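Local coordinates for protein peptidyl-prolyl cis-trans isomerase ([Pseudomonas syringae] pv. tomato str. DC3000, PDB 5XB0) that probably catalyses the cis-trans isomerisation of peptide bonds preceding proline in protein substrates, as the C-terminal FKBP-type domain of a longer protein, at residues A4-E7 with A8-A12; D78-I81 with S82-S86; Q89-P92 with T93-W97; V100-S103 with D104-Y107. All blocks are in the same frame, centred on the assembly; numbering follows the deposited sequence.

Contact 1: residues A4-E7 with A8-A12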
# COMPACT_ATOMS: atom_id res chain seq x y z
N ALA A 4 -11.51 0.39 -18.93
CA ALA A 4 -11.00 1.56 -19.64
C ALA A 4 -9.82 1.15 -20.51
O ALA A 4 -9.11 0.19 -20.19
CB ALA A 4 -10.59 2.64 -18.65
N PRO A 5 -9.62 1.85 -21.64
CA PRO A 5 -8.43 1.56 -22.45
C PRO A 5 -7.17 1.73 -21.63
O PRO A 5 -7.12 2.66 -20.81
CB PRO A 5 -8.51 2.61 -23.58
CG PRO A 5 -9.96 2.96 -23.66
CD PRO A 5 -10.48 2.88 -22.26
N THR A 6 -6.20 0.84 -21.81
CA THR A 6 -4.94 0.91 -21.09
C THR A 6 -4.36 2.32 -21.13
O THR A 6 -3.92 2.84 -20.11
CB THR A 6 -3.90 -0.07 -21.66
OG1 THR A 6 -4.39 -1.41 -21.52
CG2 THR A 6 -2.58 0.06 -20.94
N GLU A 7 -4.40 2.95 -22.30
CA GLU A 7 -3.84 4.28 -22.45
C GLU A 7 -4.44 5.24 -21.43
O GLU A 7 -3.71 5.91 -20.70
CB GLU A 7 -4.07 4.80 -23.88
CG GLU A 7 -3.50 6.19 -24.11
CD GLU A 7 -3.61 6.64 -25.56
OE1 GLU A 7 -3.99 5.81 -26.42
OE2 GLU A 7 -3.29 7.82 -25.84
N ALA A 8 -5.77 5.28 -21.35
CA ALA A 8 -6.45 6.19 -20.44
C ALA A 8 -6.26 5.80 -18.98
O ALA A 8 -6.02 6.65 -18.12
CB ALA A 8 -7.92 6.25 -20.77
N ALA A 9 -6.37 4.50 -18.70
CA ALA A 9 -6.22 4.01 -17.33
C ALA A 9 -4.81 4.27 -16.81
O ALA A 9 -4.63 4.69 -15.67
CB ALA A 9 -6.55 2.53 -17.26
N LEU A 10 -3.81 4.04 -17.66
CA LEU A 10 -2.43 4.28 -17.28
C LEU A 10 -2.17 5.76 -17.04
O LEU A 10 -1.46 6.13 -16.11
CB LEU A 10 -1.47 3.75 -18.35
CG LEU A 10 -1.22 2.24 -18.35
CD1 LEU A 10 -0.09 1.91 -19.31
CD2 LEU A 10 -0.90 1.74 -16.96
N LYS A 11 -2.74 6.62 -17.89
CA LYS A 11 -2.58 8.05 -17.70
C LYS A 11 -3.22 8.49 -16.39
O LYS A 11 -2.65 9.32 -15.68
CB LYS A 11 -3.20 8.83 -18.88
CG LYS A 11 -3.11 10.34 -18.73
CD LYS A 11 -3.50 11.04 -20.01
CE LYS A 11 -3.25 12.54 -19.92
NZ LYS A 11 -3.55 13.22 -21.20
N ALA A 12 -4.39 7.95 -16.08
CA ALA A 12 -5.08 8.30 -14.84
C ALA A 12 -4.27 7.85 -13.63
O ALA A 12 -4.14 8.59 -12.65
CB ALA A 12 -6.47 7.69 -14.81
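Pro5 O receives the amide of Ala9 in the first i to i+4 bond of helix 6-21, with Ala9 N 2.9 Å from Pro5 O and an N-H···O angle of 174°. Leu10 N repeats the step to Thr6 O at 2.7 Å. Lys11 N closes on Glu7 O at 3.1 Å, a less straight bond with an N-H···O angle of 156°. Three successive carbonyls are thus satisfied by three successive amides. Pro5 itself stands at the N-cap position; its ring nitrogen carries no hydrogen, so no amide donor is lost there.

The side chains add apolar touches along this ladder. Thr6 and Leu10, one turn apart, lie alongside each other and point the same way: Thr6 CG2 is 3.5 Å from Leu10 CD1. With Thr6 OG1 beside the backbone N (chi1 -62°), the CG2 methyl is left opposite that N, where it meets the leucine. Ala4 CB and Ala9 CB meet more loosely, at 4.3 Å. Phe119, from a loop, packs against Thr6, Ala9 and Leu10 and ties this otherwise exposed surface turn to the rest of the chain. The three hydrogen bonds between 4-7 and 8-12 are all backbone to backbone, which implies that the side chains of the two segments meet here by apolar contact alone.

Contact 2: residues D78-I81 with S82-S86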
# COMPACT_ATOMS: atom_id res chain seq x y z
N ASP A 78 6.60 -12.03 2.62
CA ASP A 78 6.92 -12.65 1.34
C ASP A 78 5.67 -13.14 0.61
O ASP A 78 5.77 -13.73 -0.47
CB ASP A 78 7.93 -13.80 1.51
CG ASP A 78 7.41 -14.98 2.34
OD1 ASP A 78 6.20 -15.09 2.62
OD2 ASP A 78 8.26 -15.82 2.71
N SER A 79 4.50 -12.88 1.18
CA SER A 79 3.28 -13.47 0.65
C SER A 79 2.16 -12.47 0.45
O SER A 79 1.00 -12.85 0.22
CB SER A 79 2.80 -14.60 1.57
OG SER A 79 3.73 -15.66 1.58
N VAL A 80 2.49 -11.19 0.52
CA VAL A 80 1.53 -10.11 0.30
C VAL A 80 1.90 -9.35 -0.98
O VAL A 80 2.89 -9.68 -1.64
CB VAL A 80 1.48 -9.12 1.49
CG1 VAL A 80 0.91 -9.82 2.73
CG2 VAL A 80 2.87 -8.56 1.77
N ILE A 81 1.10 -8.35 -1.34
CA ILE A 81 1.42 -7.57 -2.54
C ILE A 81 2.81 -6.97 -2.38
O ILE A 81 3.24 -6.64 -1.26
CB ILE A 81 0.39 -6.45 -2.84
CG1 ILE A 81 0.16 -5.57 -1.63
CG2 ILE A 81 -0.94 -7.05 -3.32
CD1 ILE A 81 -0.62 -4.31 -1.94
N SER A 82 3.54 -6.87 -3.48
CA SER A 82 4.95 -6.54 -3.39
C SER A 82 5.19 -5.14 -2.81
O SER A 82 6.23 -4.91 -2.21
CB SER A 82 5.63 -6.70 -4.76
OG SER A 82 4.96 -5.97 -5.76
N GLY A 83 4.22 -4.24 -2.95
CA GLY A 83 4.35 -2.92 -2.37
C GLY A 83 4.43 -2.96 -0.85
O GLY A 83 5.12 -2.15 -0.23
N TRP A 84 3.71 -3.90 -0.23
CA TRP A 84 3.85 -4.09 1.22
C TRP A 84 5.22 -4.68 1.56
O TRP A 84 5.88 -4.26 2.52
CB TRP A 84 2.76 -5.01 1.78
CG TRP A 84 1.44 -4.36 2.09
CD1 TRP A 84 0.84 -3.33 1.41
CD2 TRP A 84 0.55 -4.71 3.15
NE1 TRP A 84 -0.36 -3.02 1.99
CE2 TRP A 84 -0.57 -3.85 3.06
CE3 TRP A 84 0.60 -5.66 4.18
CZ2 TRP A 84 -1.63 -3.92 3.96
CZ3 TRP A 84 -0.46 -5.73 5.08
CH2 TRP A 84 -1.56 -4.87 4.96
N THR A 85 5.63 -5.68 0.78
CA THR A 85 6.90 -6.34 1.03
C THR A 85 8.06 -5.35 1.14
O THR A 85 8.86 -5.41 2.06
CB THR A 85 7.22 -7.34 -0.08
OG1 THR A 85 6.13 -8.27 -0.20
CG2 THR A 85 8.50 -8.11 0.27
N SER A 86 8.15 -4.45 0.18
CA SER A 86 9.25 -3.50 0.18
C SER A 86 9.02 -2.38 1.18
O SER A 86 9.92 -2.03 1.93
CB SER A 86 9.47 -2.92 -1.22
OG SER A 86 8.28 -2.35 -1.72
O HOH W 1 6.23 -9.89 -2.41
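Ile81 and Val80 pack on Trp84 from the turn that leads into helix 82-87. Ile81 CD1 lies 3.8 Å from Trp84 CD1, and Ile81 CG1 comes equally near; with chi1 at 52° the CG1 branch sits between the backbone N and the carbonyl carbon, which carries its methyl to the pyrrole side of the indole. Val80 CG2 presses on the stem of the same residue, 3.6 Å from Trp84 CB, the two side chains crossing at about a right angle. Beyond this pair the buried indole meets Tyr56 and Phe124 edge-to-face.

Ile81 occupies the N-cap position, and its carbonyl starts the helix: Thr85 N donates to Ile81 O at 3.3 Å, while the bond from Trp84 N is bent to 129° and weak. In FKBP domains the short helix after this turn places a tryptophan at the floor of the proline pocket, and Trp84 is consistent with that role. A tartaric acid molecule, probably from the crystallisation liquor, accepts a hydrogen bond from Ile81 N here.

Toward solvent the packing gives way to water. One water donates to Thr85 OG1 at 2.7 Å and weakly to Val80 O at 3.4 Å, bridging side chain and turn, and Thr85 OG1 is also bonded to Leu77 O. Farther out, Ser79 OG donates to Asp78 OD1 at 2.7 Å, 34° out of the carboxylate plane, and Arg76 forms a salt bridge with Asp78 OD2.

Contact 3: residues Q89-P92 with T93-W97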
# COMPACT_ATOMS: atom_id res chain seq x y z
N GLN A 89 9.36 -2.98 5.20
CA GLN A 89 10.70 -3.19 5.77
C GLN A 89 11.30 -1.91 6.35
O GLN A 89 12.25 -1.96 7.12
CB GLN A 89 11.64 -3.75 4.70
CG GLN A 89 11.34 -5.19 4.36
CD GLN A 89 12.23 -5.71 3.26
OE1 GLN A 89 13.44 -5.86 3.44
NE2 GLN A 89 11.64 -5.95 2.10
N ASN A 90 10.72 -0.77 5.97
CA ASN A 90 11.15 0.53 6.47
C ASN A 90 10.44 0.96 7.74
O ASN A 90 10.82 1.95 8.37
CB ASN A 90 10.91 1.59 5.41
CG ASN A 90 11.70 1.35 4.16
OD1 ASN A 90 12.91 1.54 4.15
ND2 ASN A 90 11.03 0.91 3.10
N MET A 91 9.40 0.21 8.11
CA MET A 91 8.44 0.70 9.09
C MET A 91 8.72 0.18 10.50
O MET A 91 8.74 -1.02 10.72
CB MET A 91 7.03 0.29 8.66
CG MET A 91 5.96 0.98 9.48
SD MET A 91 4.32 0.56 8.86
CE MET A 91 3.30 1.63 9.89
N PRO A 92 8.93 1.09 11.46
CA PRO A 92 9.17 0.65 12.84
C PRO A 92 7.87 0.30 13.57
O PRO A 92 6.85 0.96 13.35
CB PRO A 92 9.86 1.86 13.48
CG PRO A 92 9.33 3.02 12.72
CD PRO A 92 9.03 2.55 11.32
N THR A 93 7.91 -0.71 14.43
CA THR A 93 6.74 -1.06 15.23
C THR A 93 6.26 0.16 16.00
O THR A 93 7.06 0.93 16.54
CB THR A 93 7.05 -2.21 16.17
OG1 THR A 93 7.41 -3.37 15.40
CG2 THR A 93 5.85 -2.55 17.02
N GLY A 94 4.95 0.39 16.00
CA GLY A 94 4.38 1.55 16.66
C GLY A 94 3.99 2.67 15.71
O GLY A 94 3.17 3.54 16.05
N ALA A 95 4.56 2.67 14.52
CA ALA A 95 4.25 3.72 13.56
C ALA A 95 2.86 3.53 12.94
O ALA A 95 2.31 2.42 12.93
CB ALA A 95 5.30 3.77 12.46
N LYS A 96 2.30 4.63 12.45
CA LYS A 96 1.09 4.63 11.61
C LYS A 96 1.44 5.36 10.33
O LYS A 96 1.83 6.54 10.37
CB LYS A 96 -0.10 5.31 12.30
CG LYS A 96 -0.50 4.71 13.65
CD LYS A 96 -1.94 5.11 14.00
CE LYS A 96 -2.15 5.22 15.51
NZ LYS A 96 -1.44 6.39 16.09
N TRP A 97 1.33 4.66 9.21
CA TRP A 97 1.72 5.16 7.89
C TRP A 97 0.59 5.14 6.89
O TRP A 97 -0.25 4.23 6.90
CB TRP A 97 2.87 4.32 7.32
CG TRP A 97 4.22 4.65 7.87
CD1 TRP A 97 4.51 5.50 8.90
CD2 TRP A 97 5.47 4.14 7.40
NE1 TRP A 97 5.88 5.55 9.10
CE2 TRP A 97 6.49 4.73 8.18
CE3 TRP A 97 5.84 3.24 6.38
CZ2 TRP A 97 7.84 4.45 8.00
CZ3 TRP A 97 7.19 2.97 6.19
CH2 TRP A 97 8.17 3.58 7.00
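A type II beta turn, Pro92 to Ala95, reverses the chain just before strand 96-101 and brings Met91 over the indole of Trp97. Ala95 N closes the turn on Pro92 O at 3.1 Å, and Gly94 takes the third position with a positive phi of 103°. Extended throughout, with CG opposite the backbone N (chi1 -169°), Met91 slides along Trp97 in the opposite direction. Met91 CG sits over the face of the six-membered ring, only 10° off its normal and 3.8 Å from Trp97 CD2, a CH-pi contact. The sulfur follows obliquely in a Met-aromatic contact, Met91 SD lying 4.0 Å from Trp97 CE3. Met91 CE reaches on to Ala95 CB at 3.9 Å. Asn90 CB meets the ring at its edge, in plane, 3.7 Å from Trp97 CH2. The Pro92 ring crosses the Trp97 side chain at about a right angle, with Pro92 CD 4.0 Å from Trp97 CZ2.

Glu37 of strand 34-37 bonds Trp97 NE1. Gly94 and Ala95 make backbone hydrogen bonds with Leu128, whose side chain touches Met91; the loop from helix 82-87 thus enters strand 96-101 against strand 122-132.

Contact 4: residues V100-S103 with D104-Y107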
# COMPACT_ATOMS: atom_id res chain seq x y z
N VAL A 100 0.73 4.93 -0.56
CA VAL A 100 0.09 4.92 -1.86
C VAL A 100 0.93 4.02 -2.75
O VAL A 100 2.11 4.27 -2.94
CB VAL A 100 -0.03 6.32 -2.49
CG1 VAL A 100 -0.81 6.25 -3.80
CG2 VAL A 100 -0.72 7.28 -1.53
N ILE A 101 0.31 2.97 -3.27
CA ILE A 101 1.03 1.91 -3.96
C ILE A 101 0.61 1.87 -5.42
O ILE A 101 -0.59 1.69 -5.71
CB ILE A 101 0.78 0.55 -3.26
CG1 ILE A 101 1.19 0.66 -1.78
CG2 ILE A 101 1.52 -0.59 -3.96
CD1 ILE A 101 0.92 -0.58 -0.96
N PRO A 102 1.57 2.03 -6.35
CA PRO A 102 1.22 1.95 -7.77
C PRO A 102 0.71 0.57 -8.14
O PRO A 102 1.05 -0.41 -7.47
CB PRO A 102 2.55 2.26 -8.49
CG PRO A 102 3.60 1.92 -7.50
CD PRO A 102 3.01 2.21 -6.13
N SER A 103 -0.12 0.50 -9.17
CA SER A 103 -0.77 -0.77 -9.46
C SER A 103 0.25 -1.84 -9.78
O SER A 103 -0.00 -3.02 -9.50
CB SER A 103 -1.79 -0.64 -10.60
OG SER A 103 -1.17 -0.49 -11.86
N ASP A 104 1.42 -1.48 -10.32
CA ASP A 104 2.38 -2.54 -10.65
C ASP A 104 3.05 -3.12 -9.40
O ASP A 104 3.80 -4.10 -9.48
CB ASP A 104 3.43 -2.08 -11.70
CG ASP A 104 4.30 -0.91 -11.25
OD1 ASP A 104 4.43 -0.64 -10.05
OD2 ASP A 104 4.91 -0.28 -12.16
N GLN A 105 2.74 -2.56 -8.23
CA GLN A 105 3.19 -3.12 -6.96
C GLN A 105 2.00 -3.62 -6.14
O GLN A 105 2.13 -3.92 -4.96
CB GLN A 105 3.99 -2.08 -6.18
CG GLN A 105 5.34 -1.79 -6.78
CD GLN A 105 6.30 -2.94 -6.54
OE1 GLN A 105 6.31 -3.53 -5.46
NE2 GLN A 105 7.09 -3.29 -7.53
N ALA A 106 0.85 -3.72 -6.80
CA ALA A 106 -0.38 -4.18 -6.17
C ALA A 106 -1.00 -5.26 -7.07
O ALA A 106 -0.40 -6.32 -7.24
CB ALA A 106 -1.33 -3.02 -5.95
N TYR A 107 -2.16 -5.00 -7.68
CA TYR A 107 -2.80 -6.04 -8.50
C TYR A 107 -2.64 -5.82 -10.01
O TYR A 107 -3.12 -6.63 -10.80
CB TYR A 107 -4.29 -6.16 -8.14
CG TYR A 107 -4.48 -6.62 -6.71
CD1 TYR A 107 -4.34 -7.96 -6.37
CD2 TYR A 107 -4.73 -5.71 -5.69
CE1 TYR A 107 -4.49 -8.39 -5.06
CE2 TYR A 107 -4.88 -6.13 -4.37
CZ TYR A 107 -4.75 -7.47 -4.07
OH TYR A 107 -4.89 -7.89 -2.77
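Pro102 O accepts the amide of Gln105 at 2.8 Å from Gln105 N, the shorter of two bonds that fold residues 102-106 into a tight turn. The other joins Ala106 N to Ser103 O at 2.9 Å. Both N-H···O angles are 156°, yet neither donor lies on a lone pair: Gln105 N stands 47° out of the plane of the Pro102 carbonyl, and Ala106 N is still farther above that of Ser103. Two successive i to i+3 bonds of this kind match the 3-10 conformation of Ser103 and Asp104.

Side chains pack around this backbone core. Ile101 CG2 meets Gln105 CB at 3.6 Å, the two side chains crossing nearly perpendicular, and Ile101 CG2 touches Ala106 CB more distantly at 4.2 Å. With Ile101 CG1 beside the backbone N (chi1 -57°), CG2 lies opposite that N and faces the turn. Pro102 and Gln105 run side by side in the same direction, with Pro102 CG 4.2 Å from Gln105 CG. The Asp104 side chain crosses that of Pro102 at a slant, bringing Asp104 OD1 to 3.7 Å from Pro102 CG.

The polar ends are tied to other parts of the chain. Ser103 OG bonds Glu13 of helix 6-21, and the Gln105 side chain, bent at chi2, is held through OE1 by Ser82. The Tyr107 side chain packs on Ile81, Ile116 and Leu122, and its OH makes a weak hydrogen bond to the bound tartaric acid. A strand leaving the sheet through a short 3-10 turn to a tyrosine beside the pocket is consistent with the FKBP fold, whose following loop borders the active site.

How the contacts relate
Along the chain the contacts come in series, from contact 1 at the start of helix 6-21 to contact 4 after strand 96-101. Contacts 2, 3 and 4 lie within the FKBP isomerase region; contacts 3 and 4 mark the two ends of strand 96-101, their centres about 19 Å apart. Contacts 2 and 4, about 10 Å between centres, touch directly: Gly83 N is 2.9 Å from Gln105 O, and Trp84 CD1 is 3.6 Å from Ile101 CD1. Each also contacts bound tartaric acid, consistent with a shared pocket. Contact 1 touches none of the others; its nearest is contact 4, about 15 Å between centres, which helix 6-21 reaches through Glu13.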